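Local atomic coordinates of mandelate racemase/muconate lactonizing protein (Alicyclobacillus acidocaldarius LAA1, PDB entry 3QLD), a protein that belongs to the mandelate racemase/muconate lactonizing family of the enolase superfamily and pairs an enolase-type N-terminal domain with a TIM-barrel-like C-terminal domain. Residues 247-252 against 256-261; 265-268 against 272-275; 282-287 against 292-297. All blocks are in the same frame, centred on the assembly; numbering follows the deposited sequence.

Interaction 1: 247-252 against 256-261; sequences ESVRSV and KLTARL. With SO4 (sulfate ion), chain C.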
loop_
_atom_site.group_PDB
_atom_site.type_symbol
_atom_site.label_atom_id
_atom_site.label_comp_id
_atom_site.label_asym_id
_atom_site.label_seq_id
_atom_site.Cartn_x
_atom_site.Cartn_y
_atom_site.Cartn_z
ATOM N N GLU A 247 -3.296 -8.754 -8.487
ATOM C CA GLU A 247 -2.732 -7.670 -7.619
ATOM C C GLU A 247 -3.709 -6.515 -7.433
ATOM O O GLU A 247 -3.651 -5.783 -6.433
ATOM C CB GLU A 247 -1.294 -7.245 -8.054
ATOM C CG GLU A 247 -1.247 -6.465 -9.349
ATOM C CD GLU A 247 -1.045 -7.388 -10.572
ATOM O OE1 GLU A 247 -0.601 -6.838 -11.588
ATOM O OE2 GLU A 247 -1.295 -8.643 -10.515
ATOM N N SER A 248 -4.690 -6.428 -8.337
ATOM C CA SER A 248 -5.762 -5.436 -8.177
ATOM C C SER A 248 -6.678 -5.672 -7.023
ATOM O O SER A 248 -7.512 -4.806 -6.758
ATOM C CB SER A 248 -6.611 -5.328 -9.452
ATOM O OG SER A 248 -5.874 -4.739 -10.498
ATOM N N VAL A 249 -6.615 -6.864 -6.422
ATOM C CA VAL A 249 -7.395 -7.183 -5.269
ATOM C C VAL A 249 -6.479 -7.603 -4.073
ATOM O O VAL A 249 -6.053 -8.759 -3.955
ATOM C CB VAL A 249 -8.372 -8.295 -5.561
ATOM C CG1 VAL A 249 -8.996 -8.750 -4.231
ATOM C CG2 VAL A 249 -9.527 -7.766 -6.579
ATOM N N ARG A 250 -6.260 -6.657 -3.175
ATOM C CA ARG A 250 -5.336 -6.834 -2.042
ATOM C C ARG A 250 -6.042 -7.048 -0.717
ATOM O O ARG A 250 -5.366 -7.215 0.292
ATOM C CB ARG A 250 -4.457 -5.573 -1.847
ATOM C CG ARG A 250 -3.879 -4.895 -3.069
ATOM C CD ARG A 250 -2.613 -5.631 -3.545
ATOM N NE ARG A 250 -1.614 -4.894 -4.365
ATOM C CZ ARG A 250 -1.788 -3.873 -5.236
ATOM N NH1 ARG A 250 -2.982 -3.308 -5.475
ATOM N NH2 ARG A 250 -0.714 -3.405 -5.902
ATOM N N SER A 251 -7.362 -6.932 -0.681
ATOM C CA SER A 251 -8.120 -6.993 0.564
ATOM C C SER A 251 -9.501 -7.491 0.258
ATOM O O SER A 251 -9.949 -7.415 -0.889
ATOM C CB SER A 251 -8.274 -5.610 1.195
ATOM O OG SER A 251 -9.180 -4.779 0.454
ATOM N N VAL A 252 -10.184 -7.967 1.294
ATOM C CA VAL A 252 -11.606 -8.355 1.201
ATOM C C VAL A 252 -12.513 -7.177 0.812
ATOM O O VAL A 252 -13.446 -7.356 0.052
ATOM C CB VAL A 252 -12.104 -9.088 2.495
ATOM C CG1 VAL A 252 -13.511 -9.700 2.310
ATOM C CG2 VAL A 252 -11.142 -10.225 2.859
ATOM N N LYS A 256 -14.994 -6.898 -2.362
ATOM C CA LYS A 256 -16.399 -6.373 -2.319
ATOM C C LYS A 256 -16.720 -5.354 -3.410
ATOM O O LYS A 256 -17.791 -5.425 -4.061
ATOM C CB LYS A 256 -16.808 -5.840 -0.911
ATOM C CG LYS A 256 -17.061 -6.970 0.056
ATOM C CD LYS A 256 -17.389 -6.445 1.511
ATOM C CE LYS A 256 -17.582 -7.660 2.439
ATOM N NZ LYS A 256 -18.096 -7.328 3.818
ATOM N N LEU A 257 -15.789 -4.428 -3.627
ATOM C CA LEU A 257 -15.957 -3.383 -4.623
ATOM C C LEU A 257 -15.916 -4.028 -6.039
ATOM O O LEU A 257 -16.726 -3.690 -6.926
ATOM C CB LEU A 257 -14.840 -2.322 -4.477
ATOM C CG LEU A 257 -14.802 -1.301 -5.638
ATOM C CD1 LEU A 257 -16.120 -0.430 -5.708
ATOM C CD2 LEU A 257 -13.568 -0.434 -5.614
ATOM N N THR A 258 -14.949 -4.927 -6.256
ATOM C CA THR A 258 -14.879 -5.687 -7.541
ATOM C C THR A 258 -16.195 -6.319 -7.924
ATOM O O THR A 258 -16.697 -6.122 -9.046
ATOM C CB THR A 258 -13.797 -6.780 -7.472
ATOM O OG1 THR A 258 -12.552 -6.130 -7.328
ATOM C CG2 THR A 258 -13.747 -7.580 -8.773
ATOM N N ALA A 259 -16.759 -7.034 -6.953
ATOM C CA ALA A 259 -18.019 -7.736 -7.117
ATOM C C ALA A 259 -19.168 -6.749 -7.342
ATOM O O ALA A 259 -20.038 -7.001 -8.158
ATOM C CB ALA A 259 -18.272 -8.609 -5.903
ATOM N N ARG A 260 -19.149 -5.611 -6.645
ATOM C CA ARG A 260 -20.204 -4.621 -6.754
ATOM C C ARG A 260 -20.196 -3.975 -8.150
ATOM O O ARG A 260 -21.267 -3.716 -8.741
ATOM C CB ARG A 260 -20.089 -3.575 -5.623
ATOM C CG ARG A 260 -21.196 -2.528 -5.605
ATOM C CD ARG A 260 -22.524 -3.072 -5.099
ATOM N NE ARG A 260 -23.529 -2.019 -5.124
ATOM C CZ ARG A 260 -23.994 -1.372 -4.037
ATOM N NH1 ARG A 260 -23.564 -1.684 -2.819
ATOM N NH2 ARG A 260 -24.925 -0.418 -4.166
ATOM N N LEU A 261 -18.979 -3.793 -8.698
ATOM C CA LEU A 261 -18.788 -3.151 -9.983
ATOM C C LEU A 261 -18.999 -4.113 -11.142
ATOM O O LEU A 261 -19.190 -3.655 -12.250
ATOM C CB LEU A 261 -17.380 -2.559 -10.085
ATOM C CG LEU A 261 -17.133 -1.252 -9.346
ATOM C CD1 LEU A 261 -15.646 -1.001 -9.436
ATOM C CD2 LEU A 261 -17.972 -0.057 -9.860
HETATM S S SO4 C . -10.087 -6.675 4.828
HETATM O O1 SO4 C . -9.141 -5.894 5.621
HETATM O O2 SO4 C . -9.378 -7.753 4.147
HETATM O O3 SO4 C . -11.071 -7.327 5.689
HETATM O O4 SO4 C . -10.749 -5.750 3.904
#

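Interaction 2: 265-268 against 272-275; sequences RVLN and GRLG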
loop_
_atom_site.group_PDB
_atom_site.type_symbol
_atom_site.label_atom_id
_atom_site.label_comp_id
_atom_site.label_asym_id
_atom_site.label_seq_id
_atom_site.Cartn_x
_atom_site.Cartn_y
_atom_site.Cartn_z
ATOM N N ARG A 265 -14.715 -11.660 -12.612
ATOM C CA ARG A 265 -15.457 -12.869 -12.260
ATOM C C ARG A 265 -14.604 -13.989 -11.666
ATOM O O ARG A 265 -15.173 -15.001 -11.251
ATOM C CB ARG A 265 -16.284 -13.396 -13.470
ATOM C CG ARG A 265 -17.311 -12.406 -13.916
ATOM C CD ARG A 265 -18.396 -13.053 -14.768
ATOM N NE ARG A 265 -18.029 -13.288 -16.161
ATOM C CZ ARG A 265 -18.285 -12.405 -17.126
ATOM N NH1 ARG A 265 -17.963 -12.657 -18.392
ATOM N NH2 ARG A 265 -18.873 -11.256 -16.794
ATOM N N VAL A 266 -13.272 -13.842 -11.665
ATOM C CA VAL A 266 -12.353 -14.837 -11.132
ATOM C C VAL A 266 -11.287 -14.170 -10.267
ATOM O O VAL A 266 -10.808 -13.094 -10.644
ATOM C CB VAL A 266 -11.674 -15.611 -12.292
ATOM C CG1 VAL A 266 -10.566 -16.569 -11.803
ATOM C CG2 VAL A 266 -12.727 -16.435 -13.027
ATOM N N LEU A 267 -10.970 -14.796 -9.121
ATOM C CA LEU A 267 -9.962 -14.261 -8.189
ATOM C C LEU A 267 -8.770 -15.194 -8.152
ATOM O O LEU A 267 -8.948 -16.413 -7.918
ATOM C CB LEU A 267 -10.588 -14.070 -6.790
ATOM C CG LEU A 267 -9.648 -13.551 -5.666
ATOM C CD1 LEU A 267 -9.202 -12.101 -5.982
ATOM C CD2 LEU A 267 -10.384 -13.585 -4.320
ATOM N N ASN A 268 -7.589 -14.624 -8.417
ATOM C CA ASN A 268 -6.288 -15.257 -8.099
ATOM C C ASN A 268 -6.015 -15.011 -6.629
ATOM O O ASN A 268 -5.797 -13.862 -6.193
ATOM C CB ASN A 268 -5.179 -14.739 -9.026
ATOM C CG ASN A 268 -3.804 -15.321 -8.733
ATOM O OD1 ASN A 268 -3.561 -15.824 -7.641
ATOM N ND2 ASN A 268 -2.906 -15.201 -9.677
ATOM N N GLY A 272 -0.774 -14.908 1.173
ATOM C CA GLY A 272 0.147 -13.880 1.686
ATOM C C GLY A 272 -0.270 -12.492 1.209
ATOM O O GLY A 272 -0.295 -11.540 1.973
ATOM N N ARG A 273 -0.672 -12.379 -0.050
ATOM C CA ARG A 273 -1.037 -11.043 -0.611
ATOM C C ARG A 273 -2.287 -10.552 0.147
ATOM O O ARG A 273 -2.487 -9.367 0.377
ATOM C CB ARG A 273 -1.336 -11.218 -2.129
ATOM C CG ARG A 273 -1.540 -9.891 -2.928
ATOM C CD ARG A 273 -2.063 -10.112 -4.444
ATOM N NE ARG A 273 -3.522 -10.373 -4.461
ATOM C CZ ARG A 273 -4.098 -11.512 -4.855
ATOM N NH1 ARG A 273 -3.368 -12.516 -5.327
ATOM N NH2 ARG A 273 -5.437 -11.626 -4.799
ATOM N N LEU A 274 -3.151 -11.482 0.546
ATOM C CA LEU A 274 -4.427 -11.098 1.188
ATOM C C LEU A 274 -4.340 -10.815 2.667
ATOM O O LEU A 274 -5.251 -10.243 3.242
ATOM C CB LEU A 274 -5.533 -12.132 0.854
ATOM C CG LEU A 274 -5.932 -12.139 -0.607
ATOM C CD1 LEU A 274 -6.787 -13.400 -0.863
ATOM C CD2 LEU A 274 -6.742 -10.839 -0.841
ATOM N N GLY A 275 -3.213 -11.200 3.309
ATOM C CA GLY A 275 -3.108 -11.032 4.747
ATOM C C GLY A 275 -3.193 -12.312 5.589
ATOM O O GLY A 275 -3.236 -12.228 6.854
#

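Interaction 3: 282-287 against 292-297; sequences RALDVA and MAAWVG. With SO4 (sulfate ion), chain C.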
loop_
_atom_site.group_PDB
_atom_site.type_symbol
_atom_site.label_atom_id
_atom_site.label_comp_id
_atom_site.label_asym_id
_atom_site.label_seq_id
_atom_site.Cartn_x
_atom_site.Cartn_y
_atom_site.Cartn_z
ATOM N N ARG A 282 -12.165 -15.380 4.496
ATOM C CA ARG A 282 -13.102 -14.258 4.262
ATOM C C ARG A 282 -13.278 -13.859 2.805
ATOM O O ARG A 282 -14.414 -13.584 2.386
ATOM C CB ARG A 282 -12.786 -13.023 5.083
ATOM C CG ARG A 282 -12.961 -13.245 6.576
ATOM C CD ARG A 282 -12.747 -12.012 7.411
ATOM N NE ARG A 282 -11.342 -11.573 7.403
ATOM C CZ ARG A 282 -10.944 -10.453 6.809
ATOM N NH1 ARG A 282 -9.660 -10.105 6.817
ATOM N NH2 ARG A 282 -11.849 -9.662 6.230
ATOM N N ALA A 283 -12.187 -13.844 2.030
ATOM C CA ALA A 283 -12.257 -13.606 0.582
ATOM C C ALA A 283 -13.046 -14.677 -0.160
ATOM O O ALA A 283 -13.783 -14.377 -1.118
ATOM C CB ALA A 283 -10.839 -13.515 -0.063
ATOM N N LEU A 284 -12.871 -15.939 0.232
ATOM C CA LEU A 284 -13.588 -17.001 -0.453
ATOM C C LEU A 284 -15.115 -16.918 -0.172
ATOM O O LEU A 284 -15.914 -17.242 -1.041
ATOM C CB LEU A 284 -13.048 -18.369 -0.044
ATOM C CG LEU A 284 -11.639 -18.686 -0.527
ATOM C CD1 LEU A 284 -11.227 -20.137 -0.223
ATOM C CD2 LEU A 284 -11.482 -18.378 -2.028
ATOM N N ASP A 285 -15.480 -16.510 1.038
ATOM C CA ASP A 285 -16.895 -16.300 1.409
ATOM C C ASP A 285 -17.494 -15.306 0.457
ATOM O O ASP A 285 -18.536 -15.565 -0.148
ATOM C CB ASP A 285 -17.048 -15.732 2.833
ATOM C CG ASP A 285 -17.118 -16.821 3.865
ATOM O OD1 ASP A 285 -17.265 -17.993 3.459
ATOM O OD2 ASP A 285 -17.012 -16.534 5.088
ATOM N N VAL A 286 -16.844 -14.155 0.367
ATOM C CA VAL A 286 -17.340 -13.063 -0.472
ATOM C C VAL A 286 -17.333 -13.426 -1.953
ATOM O O VAL A 286 -18.285 -13.054 -2.677
ATOM C CB VAL A 286 -16.584 -11.710 -0.226
ATOM C CG1 VAL A 286 -17.023 -10.598 -1.276
ATOM C CG2 VAL A 286 -16.830 -11.182 1.187
ATOM N N ALA A 287 -16.303 -14.132 -2.434
ATOM C CA ALA A 287 -16.283 -14.526 -3.867
ATOM C C ALA A 287 -17.417 -15.534 -4.212
ATOM O O ALA A 287 -18.103 -15.430 -5.276
ATOM C CB ALA A 287 -14.953 -15.074 -4.274
HETATM N N MSE A 292 -18.322 -15.700 -8.120
HETATM C CA MSE A 292 -16.964 -15.763 -8.633
HETATM C C MSE A 292 -16.284 -17.152 -8.392
HETATM O O MSE A 292 -16.679 -17.936 -7.488
HETATM C CB MSE A 292 -16.179 -14.635 -7.977
HETATM C CG MSE A 292 -16.799 -13.286 -8.179
HETATM SE SE MSE A 292 -15.749 -11.796 -7.421
HETATM C CE MSE A 292 -14.143 -12.068 -8.486
ATOM N N ALA A 293 -15.313 -17.480 -9.242
ATOM C CA ALA A 293 -14.508 -18.686 -9.090
ATOM C C ALA A 293 -13.146 -18.175 -8.608
ATOM O O ALA A 293 -12.764 -17.038 -8.906
ATOM C CB ALA A 293 -14.330 -19.361 -10.454
ATOM N N ALA A 294 -12.433 -19.011 -7.856
ATOM C CA ALA A 294 -11.089 -18.650 -7.378
ATOM C C ALA A 294 -10.134 -19.824 -7.585
ATOM O O ALA A 294 -10.572 -20.988 -7.794
ATOM C CB ALA A 294 -11.160 -18.166 -5.915
ATOM N N TRP A 295 -8.829 -19.525 -7.602
ATOM C CA TRP A 295 -7.786 -20.526 -7.739
ATOM C C TRP A 295 -6.586 -19.924 -7.051
ATOM O O TRP A 295 -6.542 -18.677 -6.836
ATOM C CB TRP A 295 -7.491 -20.817 -9.210
ATOM C CG TRP A 295 -7.148 -19.644 -10.047
ATOM C CD1 TRP A 295 -8.018 -18.748 -10.592
ATOM C CD2 TRP A 295 -5.835 -19.207 -10.417
ATOM N NE1 TRP A 295 -7.337 -17.788 -11.319
ATOM C CE2 TRP A 295 -5.990 -18.028 -11.202
ATOM C CE3 TRP A 295 -4.534 -19.671 -10.131
ATOM C CZ2 TRP A 295 -4.900 -17.321 -11.735
ATOM C CZ3 TRP A 295 -3.439 -18.984 -10.684
ATOM C CH2 TRP A 295 -3.623 -17.802 -11.462
ATOM N N VAL A 296 -5.603 -20.748 -6.722
ATOM C CA VAL A 296 -4.402 -20.238 -6.024
ATOM C C VAL A 296 -3.217 -19.978 -6.953
ATOM O O VAL A 296 -2.758 -20.863 -7.705
ATOM C CB VAL A 296 -4.001 -21.174 -4.801
ATOM C CG1 VAL A 296 -2.621 -20.847 -4.244
ATOM C CG2 VAL A 296 -5.021 -21.184 -3.735
ATOM N N GLY A 297 -2.652 -18.745 -6.891
ATOM C CA GLY A 297 -1.566 -18.378 -7.798
ATOM C C GLY A 297 -0.248 -18.549 -7.076
ATOM O O GLY A 297 -0.245 -18.836 -5.881
HETATM S S SO4 C . -10.087 -6.675 4.828
HETATM O O1 SO4 C . -9.141 -5.894 5.621
HETATM O O2 SO4 C . -9.378 -7.753 4.147
HETATM O O3 SO4 C . -11.071 -7.327 5.689
HETATM O O4 SO4 C . -10.749 -5.750 3.904
#

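Interaction 1: 247-252 against 256-261
V252 and K256 join, and V249 packs on T258, two residues past K256, in a local loop-to-helix contact of the TIM-barrel-like domain. The loop after barrel strand 243-245 folds back here against helix 252-261, into which it leads. K256 N gives a hydrogen bond to V252 O at 2.9 Å, with an N-H...O angle of 162°. This is the ordinary i to i+4 bond of an alpha helix. The extended side chain of K256 starts out past the same carbonyl, with its CG 3.6 Å from V252 O. V249 and T258 meet obliquely, CG2 of V249 lying 3.5 Å from OG1 of T258. T258 places OG1 beside its own backbone N (chi1 -64°). There it also bonds to E254 O, one turn back, so the polar end is satisfied within the helix. S251 is the N-cap, and its OG accepts from E254 N. V252 N, in the first turn, donates to O2 of a sulfate ion at 3.0 Å. CG2 of V252 also lies 3.3 Å from sulfate O2. R105, R253 and R282 complete the anion site. A helix N-terminus with three arginines nearby would favour such an anion. W229 of helix 229-238 packs on T258. On helix 277-289, V286 touches V252 and K256, and R282 touches V252.

Interaction 2: 265-268 against 272-275
R273 reaches N268 with both terminal nitrogens of its guanidinium, and both bond to one backbone atom, N268 O. NH2 donates at 2.7 Å from N268 O and meets the carbonyl nearly head-on, with a C=O...N angle of 169°. NH1 donates to the same oxygen from 2.9 Å. It comes from above the carbonyl plane, and its bond is the more bent of the two. The oxygen lies close to the guanidinium plane. R273 runs extended from its backbone through CG, and a bend at chi3 of 79° turns the group to the strand end. NE donates to V249 O, and NH1 also forms a salt bridge with D246. The buried charge thus has a carboxylate and two carbonyls around it.

The contact lies at the C-terminal end of a parallel barrel strand. Strand 266-269 leads there into a short, weakly bonded helical turn, 271-274. G275 is the first residue to leave that turn, with positive phi in a Schellman motif, and G275 N bonds to G272 O at 3.2 Å. L274 O accepts from R105.

The N268 amide stands almost at right angles to the guanidinium, their planes 88° apart. Its ND2 donates to E221 instead. L267 adds an apolar touch at the guanidinium edge, its CD1 4.0 Å from NH2 of R273.

Interaction 3: 282-287 against 292-297
A287 and M292, a selenomethionine, face each other across the turn from helix 277-289 into strand 293-296. Each CB is directed at the other segment, and the two meet at 3.9 Å. The M292 side chain then leads away from the helix. Its CG lies beside its own backbone N (chi1 -56°), and the chain bends at chi3 before the terminal methyl. M292 CB also sits 3.4 Å from A287 O. M292 N donates to that same oxygen at 2.9 Å, with an N-H...O angle of 144°. This backbone bond spans the turn. One helical turn back, L284 reaches across with a single branch. Its CD2 touches CB of A294 at 3.9 Å. A294 points at the helix, whereas W295 points to the other side of the strand and stacks on F219.

R282 is turned to the sulfate ion instead. Its NH2 donates to sulfate O3, which lies near the guanidinium plane. The modelled bond is unusually short, and its exact length is doubtful.

The helix thus packs on the outer side of the barrel sheet. V269 of strand 266-269 touches L284 and A294. Helix 252-261 flanks the helix, with L255 touching A283.

The three contacts follow one another along the barrel domain. Interactions 1 and 3 join helices to adjoining parts of the barrel, and their helices are neighbours. Both also bind the sulfate, interaction 1 by a helix N-terminus and interaction 3 by an arginine. The touching residues of interactions 2 and 3 are all buried; interaction 2 lies nearest the chain centre. Interaction 1 has the one exposed touching residue, K256. Interaction 2 is polar and charged. The other two have one backbone bond each, with a methyl-to-hydroxyl touch in interaction 1 and apolar side chains in interaction 3. V249 links interactions 1 and 2 through R273 and L267. Neighbouring strands 266-269 and 293-296 link interactions 2 and 3.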